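SAM-dependent O-methyltransferase (PDB 2HNK) probably transfers a methyl group from S-adenosylmethionine to a hydroxyl of its substrate, and is seen here with the spent cofactor S-adenosylhomocysteine bound. Local coordinates at residues 61-66 with 139-144; 182-187 with 199-204. One frame throughout, in Å; residues are numbered along the deposited sequence.

Contact 1: residues 61-66 with 139-144; sequences AKRIIE and SDFAFG
Phe-141, in the loop between helix 121-130 and strand 148-153, slides alongside Arg-63 at the start of strand 63-67, the two side chains running in opposite directions. With CG anti to its backbone N (chi1 173°), Phe-141 brings the tip of its ring up to the strand: CZ arrives edge-on 3.1 Å from Ile-64 O. At the same edge CZ lies 3.8 Å from Ile-65 CG1, an apolar contact. Arg-63 CD packs 3.7 Å from Phe-141 CD1. Beyond it the arginine chain, bent at chi2 (-59°), turns its NE to Phe-141 O, and this 2.8 Å hydrogen bond lies in the guanidinium plane but meets the carbonyl from above its plane. NH1 bonds to Lys-62 O at 2.9 Å, again in the plane, and also to Asp-85 O. The guanidinium is thus fixed in orientation, its plane 21° from that of the Phe-141 ring. Strand 87-92 lies beside both residues, and Phe-115 meets the Phe-141 ring. Three backbone carbonyls, of Lys-62, Asp-85 and Phe-141, therefore grip the guanidinium, which ties the irregular loop to the beginning of an interior strand while the phenyl ring supplies the apolar part of the joint.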
ATOM      1  N   ALA C  61       7.782  -2.009 -10.247  1.00 23.24           N
ATOM      2  CA  ALA C  61       8.156  -3.408 -10.517  1.00 23.67           C
ATOM      3  C   ALA C  61       8.057  -3.806 -11.995  1.00 23.82           C
ATOM      4  O   ALA C  61       7.089  -3.457 -12.685  1.00 23.57           O
ATOM      5  CB  ALA C  61       7.318  -4.368  -9.656  1.00 23.05           C
ATOM      6  N   LYS C  62       9.065  -4.538 -12.464  1.00 24.14           N
ATOM      7  CA  LYS C  62       9.058  -5.099 -13.820  1.00 24.61           C
ATOM      8  C   LYS C  62       9.221  -6.615 -13.815  1.00 24.29           C
ATOM      9  O   LYS C  62       8.917  -7.275 -14.810  1.00 24.38           O
ATOM     10  CB  LYS C  62      10.133  -4.455 -14.702  1.00 24.75           C
ATOM     11  CG  LYS C  62       9.918  -2.968 -14.918  1.00 26.77           C
ATOM     12  CD  LYS C  62      10.653  -2.438 -16.137  1.00 29.70           C
ATOM     13  CE  LYS C  62      10.208  -1.001 -16.409  1.00 31.34           C
ATOM     14  NZ  LYS C  62      10.692  -0.488 -17.719  1.00 33.03           N
ATOM     15  N   ARG C  63       9.713  -7.162 -12.705  1.00 23.85           N
ATOM     16  CA  ARG C  63       9.832  -8.610 -12.560  1.00 23.77           C
ATOM     17  C   ARG C  63       9.181  -9.072 -11.273  1.00 23.53           C
ATOM     18  O   ARG C  63       9.672  -8.779 -10.182  1.00 23.42           O
ATOM     19  CB  ARG C  63      11.301  -9.060 -12.608  1.00 23.91           C
ATOM     20  CG  ARG C  63      12.003  -8.839 -13.957  1.00 24.50           C
ATOM     21  CD  ARG C  63      11.293  -9.574 -15.104  1.00 25.27           C
ATOM     22  NE  ARG C  63      11.978  -9.378 -16.381  1.00 26.02           N
ATOM     23  CZ  ARG C  63      11.664  -8.442 -17.274  1.00 26.45           C
ATOM     24  NH1 ARG C  63      10.651  -7.606 -17.065  1.00 24.72           N
ATOM     25  NH2 ARG C  63      12.364  -8.354 -18.401  1.00 26.74           N
ATOM     26  N   ILE C  64       8.077  -9.800 -11.416  1.00 23.16           N
ATOM     27  CA  ILE C  64       7.294 -10.276 -10.274  1.00 22.91           C
ATOM     28  C   ILE C  64       7.317 -11.806 -10.190  1.00 22.94           C
ATOM     29  O   ILE C  64       7.294 -12.484 -11.214  1.00 23.12           O
ATOM     30  CB  ILE C  64       5.817  -9.781 -10.363  1.00 22.68           C
ATOM     31  CG1 ILE C  64       5.762  -8.244 -10.356  1.00 22.69           C
ATOM     32  CG2 ILE C  64       4.965 -10.385  -9.234  1.00 22.28           C
ATOM     33  CD1 ILE C  64       4.375  -7.671 -10.528  1.00 22.27           C
ATOM     34  N   ILE C  65       7.364 -12.345  -8.975  1.00 22.69           N
ATOM     35  CA  ILE C  65       7.100 -13.772  -8.774  1.00 22.63           C
ATOM     36  C   ILE C  65       5.927 -13.966  -7.824  1.00 22.62           C
ATOM     37  O   ILE C  65       5.941 -13.467  -6.703  1.00 22.47           O
ATOM     38  CB  ILE C  65       8.327 -14.561  -8.260  1.00 22.43           C
ATOM     39  CG1 ILE C  65       9.481 -14.494  -9.264  1.00 22.50           C
ATOM     40  CG2 ILE C  65       7.951 -16.029  -7.972  1.00 22.28           C
ATOM     41  CD1 ILE C  65      10.767 -15.138  -8.761  1.00 22.54           C
ATOM     42  N   GLU C  66       4.918 -14.693  -8.296  1.00 22.80           N
ATOM     43  CA  GLU C  66       3.790 -15.085  -7.474  1.00 23.24           C
ATOM     44  C   GLU C  66       3.960 -16.536  -7.033  1.00 23.47           C
ATOM     45  O   GLU C  66       4.076 -17.433  -7.868  1.00 23.27           O
ATOM     46  CB  GLU C  66       2.475 -14.891  -8.242  1.00 23.05           C
ATOM     47  CG  GLU C  66       1.252 -15.467  -7.540  1.00 23.71           C
ATOM     48  CD  GLU C  66      -0.035 -15.100  -8.234  1.00 25.44           C
ATOM     49  OE1 GLU C  66      -0.560 -15.921  -9.028  1.00 25.79           O
ATOM     50  OE2 GLU C  66      -0.508 -13.973  -8.008  1.00 25.69           O
ATOM     51  N   SER C 139      13.497 -18.013 -19.231  1.00 32.05           N
ATOM     52  CA  SER C 139      14.216 -17.326 -20.291  1.00 32.12           C
ATOM     53  C   SER C 139      13.499 -16.023 -20.642  1.00 32.26           C
ATOM     54  O   SER C 139      12.282 -16.016 -20.909  1.00 32.39           O
ATOM     55  CB  SER C 139      14.355 -18.222 -21.526  1.00 32.11           C
ATOM     56  OG  SER C 139      14.963 -17.509 -22.597  1.00 32.91           O
ATOM     57  N   ASP C 140      14.263 -14.931 -20.607  1.00 32.19           N
ATOM     58  CA  ASP C 140      13.781 -13.568 -20.876  1.00 32.24           C
ATOM     59  C   ASP C 140      12.899 -13.000 -19.746  1.00 31.59           C
ATOM     60  O   ASP C 140      12.217 -11.980 -19.922  1.00 31.22           O
ATOM     61  CB  ASP C 140      13.077 -13.474 -22.242  1.00 32.62           C
ATOM     62  CG  ASP C 140      13.181 -12.085 -22.864  1.00 34.96           C
ATOM     63  OD1 ASP C 140      13.799 -11.185 -22.252  1.00 37.54           O
ATOM     64  OD2 ASP C 140      12.646 -11.888 -23.975  1.00 37.85           O
ATOM     65  N   PHE C 141      12.928 -13.668 -18.595  1.00 30.87           N
ATOM     66  CA  PHE C 141      12.292 -13.170 -17.373  1.00 30.16           C
ATOM     67  C   PHE C 141      13.398 -12.697 -16.430  1.00 30.04           C
ATOM     68  O   PHE C 141      13.767 -11.519 -16.457  1.00 30.15           O
ATOM     69  CB  PHE C 141      11.400 -14.252 -16.731  1.00 29.60           C
ATOM     70  CG  PHE C 141      10.835 -13.876 -15.383  1.00 28.70           C
ATOM     71  CD1 PHE C 141       9.819 -12.930 -15.272  1.00 28.12           C
ATOM     72  CD2 PHE C 141      11.306 -14.486 -14.223  1.00 26.93           C
ATOM     73  CE1 PHE C 141       9.295 -12.591 -14.019  1.00 27.53           C
ATOM     74  CE2 PHE C 141      10.798 -14.148 -12.980  1.00 26.92           C
ATOM     75  CZ  PHE C 141       9.785 -13.202 -12.876  1.00 26.93           C
ATOM     76  N   ALA C 142      13.946 -13.618 -15.635  1.00 29.84           N
ATOM     77  CA  ALA C 142      15.013 -13.305 -14.674  1.00 29.88           C
ATOM     78  C   ALA C 142      15.545 -14.585 -14.039  1.00 29.88           C
ATOM     79  O   ALA C 142      14.898 -15.629 -14.117  1.00 30.05           O
ATOM     80  CB  ALA C 142      14.511 -12.339 -13.591  1.00 29.53           C
ATOM     81  N   PHE C 143      16.727 -14.499 -13.427  1.00 29.90           N
ATOM     82  CA  PHE C 143      17.300 -15.607 -12.660  1.00 30.22           C
ATOM     83  C   PHE C 143      18.419 -15.135 -11.744  1.00 30.06           C
ATOM     84  O   PHE C 143      18.912 -14.016 -11.881  1.00 30.37           O
ATOM     85  CB  PHE C 143      17.777 -16.750 -13.569  1.00 30.45           C
ATOM     86  CG  PHE C 143      18.966 -16.405 -14.410  1.00 31.46           C
ATOM     87  CD1 PHE C 143      20.256 -16.734 -13.984  1.00 32.18           C
ATOM     88  CD2 PHE C 143      18.803 -15.759 -15.633  1.00 31.60           C
ATOM     89  CE1 PHE C 143      21.364 -16.413 -14.764  1.00 32.82           C
ATOM     90  CE2 PHE C 143      19.906 -15.436 -16.425  1.00 32.29           C
ATOM     91  CZ  PHE C 143      21.193 -15.767 -15.989  1.00 32.37           C
ATOM     92  N   GLY C 144      18.806 -15.990 -10.805  1.00 30.03           N
ATOM     93  CA  GLY C 144      19.890 -15.673  -9.877  1.00 29.83           C
ATOM     94  C   GLY C 144      19.427 -14.792  -8.735  1.00 29.84           C
ATOM     95  O   GLY C 144      18.315 -14.262  -8.771  1.00 30.32           O
TER

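Contact 2: residues 182-187 with 199-204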
ATOM      1  N   VAL C 182      -1.812 -13.182   6.387  1.00 22.57           N
ATOM      2  CA  VAL C 182      -0.951 -13.036   7.563  1.00 22.67           C
ATOM      3  C   VAL C 182      -1.719 -12.971   8.890  1.00 23.40           C
ATOM      4  O   VAL C 182      -1.125 -13.079   9.960  1.00 23.44           O
ATOM      5  CB  VAL C 182       0.058 -11.844   7.426  1.00 23.00           C
ATOM      6  CG1 VAL C 182       1.103 -12.131   6.333  1.00 22.26           C
ATOM      7  CG2 VAL C 182      -0.656 -10.512   7.173  1.00 21.74           C
ATOM      8  N   LEU C 183      -3.037 -12.816   8.818  1.00 24.19           N
ATOM      9  CA  LEU C 183      -3.867 -12.820  10.027  1.00 24.75           C
ATOM     10  C   LEU C 183      -4.627 -14.140  10.213  1.00 25.19           C
ATOM     11  O   LEU C 183      -5.127 -14.417  11.297  1.00 24.81           O
ATOM     12  CB  LEU C 183      -4.803 -11.608  10.060  1.00 24.37           C
ATOM     13  CG  LEU C 183      -4.088 -10.252  10.205  1.00 24.42           C
ATOM     14  CD1 LEU C 183      -5.068  -9.103  10.149  1.00 23.57           C
ATOM     15  CD2 LEU C 183      -3.252 -10.186  11.486  1.00 24.06           C
ATOM     16  N   TRP C 184      -4.691 -14.939   9.147  1.00 25.89           N
ATOM     17  CA  TRP C 184      -5.286 -16.281   9.173  1.00 26.99           C
ATOM     18  C   TRP C 184      -6.599 -16.324   9.962  1.00 27.78           C
ATOM     19  O   TRP C 184      -6.715 -17.014  10.983  1.00 27.67           O
ATOM     20  CB  TRP C 184      -4.262 -17.291   9.696  1.00 26.74           C
ATOM     21  CG  TRP C 184      -4.380 -18.694   9.161  1.00 27.14           C
ATOM     22  CD1 TRP C 184      -4.189 -19.846   9.872  1.00 27.11           C
ATOM     23  CD2 TRP C 184      -4.689 -19.104   7.817  1.00 26.92           C
ATOM     24  NE1 TRP C 184      -4.366 -20.938   9.069  1.00 26.50           N
ATOM     25  CE2 TRP C 184      -4.671 -20.517   7.802  1.00 27.30           C
ATOM     26  CE3 TRP C 184      -4.981 -18.418   6.627  1.00 27.32           C
ATOM     27  CZ2 TRP C 184      -4.938 -21.263   6.640  1.00 27.10           C
ATOM     28  CZ3 TRP C 184      -5.245 -19.156   5.474  1.00 26.97           C
ATOM     29  CH2 TRP C 184      -5.217 -20.566   5.490  1.00 27.03           C
ATOM     30  N   ASP C 185      -7.571 -15.551   9.478  1.00 28.66           N
ATOM     31  CA  ASP C 185      -8.900 -15.410  10.085  1.00 29.51           C
ATOM     32  C   ASP C 185      -8.836 -15.072  11.576  1.00 29.44           C
ATOM     33  O   ASP C 185      -9.729 -15.415  12.349  1.00 29.29           O
ATOM     34  CB  ASP C 185      -9.743 -16.663   9.820  1.00 30.35           C
ATOM     35  CG  ASP C 185     -11.235 -16.388   9.844  1.00 32.34           C
ATOM     36  OD1 ASP C 185     -11.673 -15.278   9.471  1.00 35.59           O
ATOM     37  OD2 ASP C 185     -11.977 -17.296  10.238  1.00 35.87           O
ATOM     38  N   GLY C 186      -7.760 -14.402  11.974  1.00 28.97           N
ATOM     39  CA  GLY C 186      -7.564 -14.053  13.368  1.00 28.96           C
ATOM     40  C   GLY C 186      -6.969 -15.133  14.264  1.00 28.51           C
ATOM     41  O   GLY C 186      -6.706 -14.862  15.426  1.00 28.39           O
ATOM     42  N   SER C 187      -6.751 -16.340  13.732  1.00 28.15           N
ATOM     43  CA  SER C 187      -6.235 -17.472  14.536  1.00 28.15           C
ATOM     44  C   SER C 187      -4.807 -17.269  15.050  1.00 28.29           C
ATOM     45  O   SER C 187      -4.417 -17.867  16.055  1.00 28.04           O
ATOM     46  CB  SER C 187      -6.316 -18.785  13.761  1.00 27.62           C
ATOM     47  OG  SER C 187      -5.430 -18.769  12.661  1.00 27.62           O
ATOM     48  N   VAL C 199       0.771 -22.054  12.602  1.00 26.45           N
ATOM     49  CA  VAL C 199       2.139 -21.996  13.124  1.00 25.87           C
ATOM     50  C   VAL C 199       3.086 -21.359  12.089  1.00 25.63           C
ATOM     51  O   VAL C 199       3.832 -20.441  12.415  1.00 25.67           O
ATOM     52  CB  VAL C 199       2.641 -23.392  13.635  1.00 26.03           C
ATOM     53  CG1 VAL C 199       4.128 -23.360  14.013  1.00 24.98           C
ATOM     54  CG2 VAL C 199       1.803 -23.864  14.842  1.00 25.82           C
ATOM     55  N   GLY C 200       3.029 -21.828  10.845  1.00 25.78           N
ATOM     56  CA  GLY C 200       3.847 -21.272   9.757  1.00 26.14           C
ATOM     57  C   GLY C 200       3.711 -19.763   9.610  1.00 26.32           C
ATOM     58  O   GLY C 200       4.704 -19.045   9.577  1.00 26.81           O
ATOM     59  N   ILE C 201       2.472 -19.281   9.559  1.00 26.50           N
ATOM     60  CA  ILE C 201       2.185 -17.841   9.478  1.00 26.61           C
ATOM     61  C   ILE C 201       2.705 -17.037  10.687  1.00 26.73           C
ATOM     62  O   ILE C 201       3.345 -16.002  10.499  1.00 26.56           O
ATOM     63  CB  ILE C 201       0.674 -17.583   9.206  1.00 26.70           C
ATOM     64  CG1 ILE C 201       0.289 -18.188   7.858  1.00 25.90           C
ATOM     65  CG2 ILE C 201       0.346 -16.075   9.259  1.00 26.83           C
ATOM     66  CD1 ILE C 201      -1.193 -18.283   7.616  1.00 27.16           C
ATOM     67  N   ARG C 202       2.452 -17.518  11.909  1.00 26.83           N
ATOM     68  CA  ARG C 202       3.000 -16.890  13.126  1.00 27.06           C
ATOM     69  C   ARG C 202       4.514 -16.756  13.087  1.00 27.15           C
ATOM     70  O   ARG C 202       5.055 -15.689  13.389  1.00 27.25           O
ATOM     71  CB  ARG C 202       2.627 -17.672  14.388  1.00 27.38           C
ATOM     72  CG  ARG C 202       1.249 -17.403  14.940  1.00 27.80           C
ATOM     73  CD  ARG C 202       1.173 -17.776  16.424  1.00 27.18           C
ATOM     74  NE  ARG C 202      -0.216 -18.003  16.829  1.00 26.84           N
ATOM     75  CZ  ARG C 202      -0.787 -19.203  16.937  1.00 25.63           C
ATOM     76  NH1 ARG C 202      -0.098 -20.309  16.699  1.00 25.10           N
ATOM     77  NH2 ARG C 202      -2.054 -19.298  17.296  1.00 24.99           N
ATOM     78  N   LYS C 203       5.186 -17.854  12.739  1.00 27.25           N
ATOM     79  CA  LYS C 203       6.642 -17.891  12.591  1.00 27.31           C
ATOM     80  C   LYS C 203       7.125 -16.920  11.523  1.00 26.78           C
ATOM     81  O   LYS C 203       8.134 -16.241  11.703  1.00 27.29           O
ATOM     82  CB  LYS C 203       7.100 -19.302  12.215  1.00 27.61           C
ATOM     83  CG  LYS C 203       7.124 -20.294  13.356  1.00 29.50           C
ATOM     84  CD  LYS C 203       7.788 -21.578  12.895  1.00 32.63           C
ATOM     85  CE  LYS C 203       8.798 -22.078  13.912  1.00 34.70           C
ATOM     86  NZ  LYS C 203       9.965 -22.707  13.215  1.00 36.66           N
ATOM     87  N   PHE C 204       6.415 -16.886  10.399  1.00 26.33           N
ATOM     88  CA  PHE C 204       6.701 -15.930   9.329  1.00 25.70           C
ATOM     89  C   PHE C 204       6.583 -14.492   9.839  1.00 25.48           C
ATOM     90  O   PHE C 204       7.513 -13.704   9.671  1.00 25.62           O
ATOM     91  CB  PHE C 204       5.780 -16.174   8.127  1.00 25.29           C
ATOM     92  CG  PHE C 204       5.894 -15.136   7.048  1.00 25.02           C
ATOM     93  CD1 PHE C 204       6.849 -15.263   6.039  1.00 24.10           C
ATOM     94  CD2 PHE C 204       5.044 -14.031   7.033  1.00 24.51           C
ATOM     95  CE1 PHE C 204       6.966 -14.311   5.038  1.00 25.13           C
ATOM     96  CE2 PHE C 204       5.146 -13.061   6.028  1.00 25.39           C
ATOM     97  CZ  PHE C 204       6.110 -13.204   5.022  1.00 24.78           C
TER
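Apolar packing carries most of the meeting between the loop that follows strand 175-180 and helix 196-210. Ile-201 points from the helix at the loop and divides its two branches between two residues. Its CD1 end, with CG1 anti to the carbonyl carbon (chi1 -62°) and the chain then extended (chi2 167°), sits over one face of the Trp-184 indole. This is a CH-pi contact, CD1 standing 3.8 Å from the centroid of the Trp-184 five-membered ring and 24° off the normal, with the two side chains crossing at about a right angle. Three residues further on, Phe-204 CE2 touches Val-182 CG1 at 4.2 Å. The other branch of Ile-201 makes a van der Waals contact with a backbone carbonyl, CG2 lying 3.4 Å from Val-182 O, the same oxygen that Asn-205 ND2 hydrogen-bonds.

Polar bonds fix the loop and the flanks of this packing. Trp-184 O accepts two bonds from Ser-187, one from N at 2.8 Å and one from OG at 2.7 Å, the latter on a carbonyl lone pair; together they hold the turn closed. Trp-184 NE1 hydrogen-bonds to Ser-197 OG near the start of the helix, which helps set the rotation of the indole whose face meets Ile-201. Arg-202, extended from CG to NE, brings its guanidinium end up to Ser-187, with NH2 3.0 Å from Ser-187 O; its NE hydrogen-bonds to Val-188 O and its NH2 to His-193 O.

In topology this is the connection from the fifth strand to the next helix of the Rossmann-like class I methyltransferase fold, folded back onto that helix.

Contacts 1 and 2 lie on opposite sides of the chain's centre, with centres 28 Å apart and nearest atoms about 12 Å apart. They do not touch, and both segments of contact 1 precede those of contact 2 in the sequence. Both belong to the same sheet-centred fold: 61-66 lies on an interior strand, 63-67, whereas 182-187 follows strand 175-180, two places along the sheet. Bound S-adenosylhomocysteine stands about 9 Å from the side chain of Ile-65 in contact 1 and likewise about 9 Å from that of Trp-184 in contact 2, so neither of these side chains touches the cofactor. Only contact 2 also reaches the second subunit.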